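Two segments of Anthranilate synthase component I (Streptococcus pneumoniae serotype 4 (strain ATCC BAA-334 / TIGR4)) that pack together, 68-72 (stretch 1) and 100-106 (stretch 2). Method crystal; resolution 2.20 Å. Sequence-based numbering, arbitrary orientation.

Stretch 1 68-72: RDPLD
Stretch 2 (100-106) DMISLYE

In stretch 1 of this compact example, residues 68-72 packed against 100-106, Arg68 (phi/psi -143/158) and Asp69 (-61/137) are extended, and Pro70 (-66/-37), Leu71 (-79/-40) and Asp72 (-60/-42) open a helix that continues onward. In stretch 2, Asp100 to Leu104 are the end part of a 3-10 segment that begins earlier in the chain, with phi between -57 and -74 and psi between -8 and -33. Its turns are tied by Ser103 N to Asp100 O (3.0 Å) and Leu104 N to Met101 O (2.9 Å), before Tyr105 (-125/-11) leads into extended Glu106 (-134/151). The backbones stand well apart, with CA atoms 9.2 Å apart for Asp69 and Leu104 and 9.3 Å for Pro70 and Met101, so side chains bridge the gap. These pairs run in opposite sequence order.

The first turn of a helix leaves backbone amides without acceptors, and an aspartate at the N-cap can answer that need while still bonding a second segment. Asp69, chi1 t (169°), divides its carboxylate. Asp69 OD2 caps the helix, accepting from Asp72 N at 2.8 Å, nearly linear, and from Leu71 N at 2.9 Å in a weak, bent bond. Asp69 OD1 accepts from Tyr105 OH at 2.6 Å, lying at the edge of the ring near its plane. Tyr105, chi1 m (-49°) and chi2 -79°, thus carries its hydroxyl to the helix start.

Apolar contacts lie beside this polar link. The C-gamma-endo ring of Pro70 places CG 3.7 Å from CE of Met101, a selenomethionine with chi1 to chi3 all m, and 3.6 Å from CD1 of Leu104 (m, t). Leu71, also m, t, sets CD2 4.1 Å from Met101 CE and CD1 4.0 Å from Tyr105 CE2. Together the two stretches bury 221 Å², an interface that combines one short hydrogen bond with apolar side-chain packing.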

# COMPACT_ATOMS: atom_id res chain seq x y z
N ARG A 68 -39.28 7.08 -20.30
CA ARG A 68 -38.35 6.13 -20.87
C ARG A 68 -38.09 5.00 -19.89
O ARG A 68 -38.28 5.15 -18.68
CB ARG A 68 -37.00 6.78 -21.24
CG ARG A 68 -37.06 7.83 -22.34
CD ARG A 68 -37.24 7.21 -23.73
NE ARG A 68 -36.14 6.31 -24.06
CZ ARG A 68 -34.91 6.71 -24.38
NH1 ARG A 68 -34.61 8.00 -24.41
NH2 ARG A 68 -33.98 5.81 -24.67
N ASP A 69 -37.63 3.87 -20.42
CA ASP A 69 -37.10 2.83 -19.55
C ASP A 69 -35.89 3.37 -18.78
O ASP A 69 -35.03 4.03 -19.37
CB ASP A 69 -36.68 1.59 -20.35
CG ASP A 69 -35.88 0.61 -19.51
OD1 ASP A 69 -36.51 -0.25 -18.86
OD2 ASP A 69 -34.63 0.71 -19.48
N PRO A 70 -35.78 3.08 -17.48
CA PRO A 70 -34.73 3.73 -16.68
C PRO A 70 -33.31 3.34 -17.07
O PRO A 70 -32.42 4.19 -17.02
CB PRO A 70 -35.05 3.29 -15.24
CG PRO A 70 -35.92 2.09 -15.39
CD PRO A 70 -36.70 2.28 -16.65
N LEU A 71 -33.07 2.08 -17.43
CA LEU A 71 -31.70 1.70 -17.75
C LEU A 71 -31.31 2.15 -19.16
O LEU A 71 -30.18 2.60 -19.37
CB LEU A 71 -31.51 0.19 -17.59
CG LEU A 71 -31.74 -0.34 -16.17
CD1 LEU A 71 -31.44 -1.83 -16.08
CD2 LEU A 71 -30.93 0.45 -15.16
N ASP A 72 -32.23 2.05 -20.13
CA ASP A 72 -31.93 2.58 -21.46
C ASP A 72 -31.66 4.08 -21.40
O ASP A 72 -30.74 4.57 -22.05
CB ASP A 72 -33.09 2.29 -22.42
CG ASP A 72 -33.25 0.80 -22.71
OD1 ASP A 72 -32.37 0.01 -22.31
OD2 ASP A 72 -34.27 0.44 -23.34
N ASP A 100 -34.94 -4.50 -6.36
CA ASP A 100 -36.29 -4.54 -6.91
C ASP A 100 -36.38 -4.01 -8.34
O ASP A 100 -37.44 -4.16 -8.96
CB ASP A 100 -37.21 -3.76 -5.98
CG ASP A 100 -37.16 -4.30 -4.56
OD1 ASP A 100 -37.89 -5.26 -4.28
OD2 ASP A 100 -36.35 -3.79 -3.75
N MSE A 101 -35.31 -3.44 -8.88
CA MSE A 101 -35.31 -3.05 -10.27
C MSE A 101 -35.61 -4.24 -11.20
O MSE A 101 -36.24 -4.07 -12.24
CB MSE A 101 -33.97 -2.42 -10.63
CG MSE A 101 -33.84 -1.00 -10.10
SE MSE A 101 -34.99 0.27 -11.06
CE MSE A 101 -34.26 -0.03 -12.85
N ILE A 102 -35.18 -5.44 -10.80
CA ILE A 102 -35.41 -6.61 -11.64
C ILE A 102 -36.90 -6.89 -11.83
O ILE A 102 -37.28 -7.56 -12.80
CB ILE A 102 -34.67 -7.85 -11.06
CG1 ILE A 102 -34.58 -8.97 -12.11
CG2 ILE A 102 -35.39 -8.38 -9.83
CD1 ILE A 102 -33.88 -8.56 -13.39
N SER A 103 -37.75 -6.35 -10.96
CA SER A 103 -39.19 -6.51 -11.13
C SER A 103 -39.69 -5.84 -12.41
O SER A 103 -40.78 -6.19 -12.89
CB SER A 103 -39.95 -5.94 -9.93
OG SER A 103 -39.83 -4.53 -9.87
N LEU A 104 -38.93 -4.89 -12.97
CA LEU A 104 -39.29 -4.31 -14.26
C LEU A 104 -39.10 -5.28 -15.41
O LEU A 104 -39.67 -5.07 -16.48
CB LEU A 104 -38.45 -3.06 -14.54
CG LEU A 104 -38.59 -1.87 -13.60
CD1 LEU A 104 -37.91 -0.66 -14.21
CD2 LEU A 104 -40.05 -1.59 -13.31
N TYR A 105 -38.31 -6.33 -15.22
CA TYR A 105 -37.96 -7.23 -16.31
C TYR A 105 -38.30 -8.68 -16.02
O TYR A 105 -38.26 -9.49 -16.95
CB TYR A 105 -36.47 -7.08 -16.66
CG TYR A 105 -36.06 -5.63 -16.82
CD1 TYR A 105 -36.34 -4.93 -18.00
CD2 TYR A 105 -35.42 -4.94 -15.79
CE1 TYR A 105 -35.99 -3.59 -18.15
CE2 TYR A 105 -35.06 -3.61 -15.93
CZ TYR A 105 -35.34 -2.94 -17.11
OH TYR A 105 -34.99 -1.60 -17.24
N GLU A 106 -38.65 -9.02 -14.78
CA GLU A 106 -39.18 -10.33 -14.43
C GLU A 106 -40.39 -10.17 -13.53
O GLU A 106 -40.50 -9.20 -12.77
CB GLU A 106 -38.13 -11.19 -13.71
CG GLU A 106 -36.83 -11.36 -14.47
CD GLU A 106 -36.98 -12.21 -15.72
OE1 GLU A 106 -38.02 -12.90 -15.86
OE2 GLU A 106 -36.05 -12.19 -16.56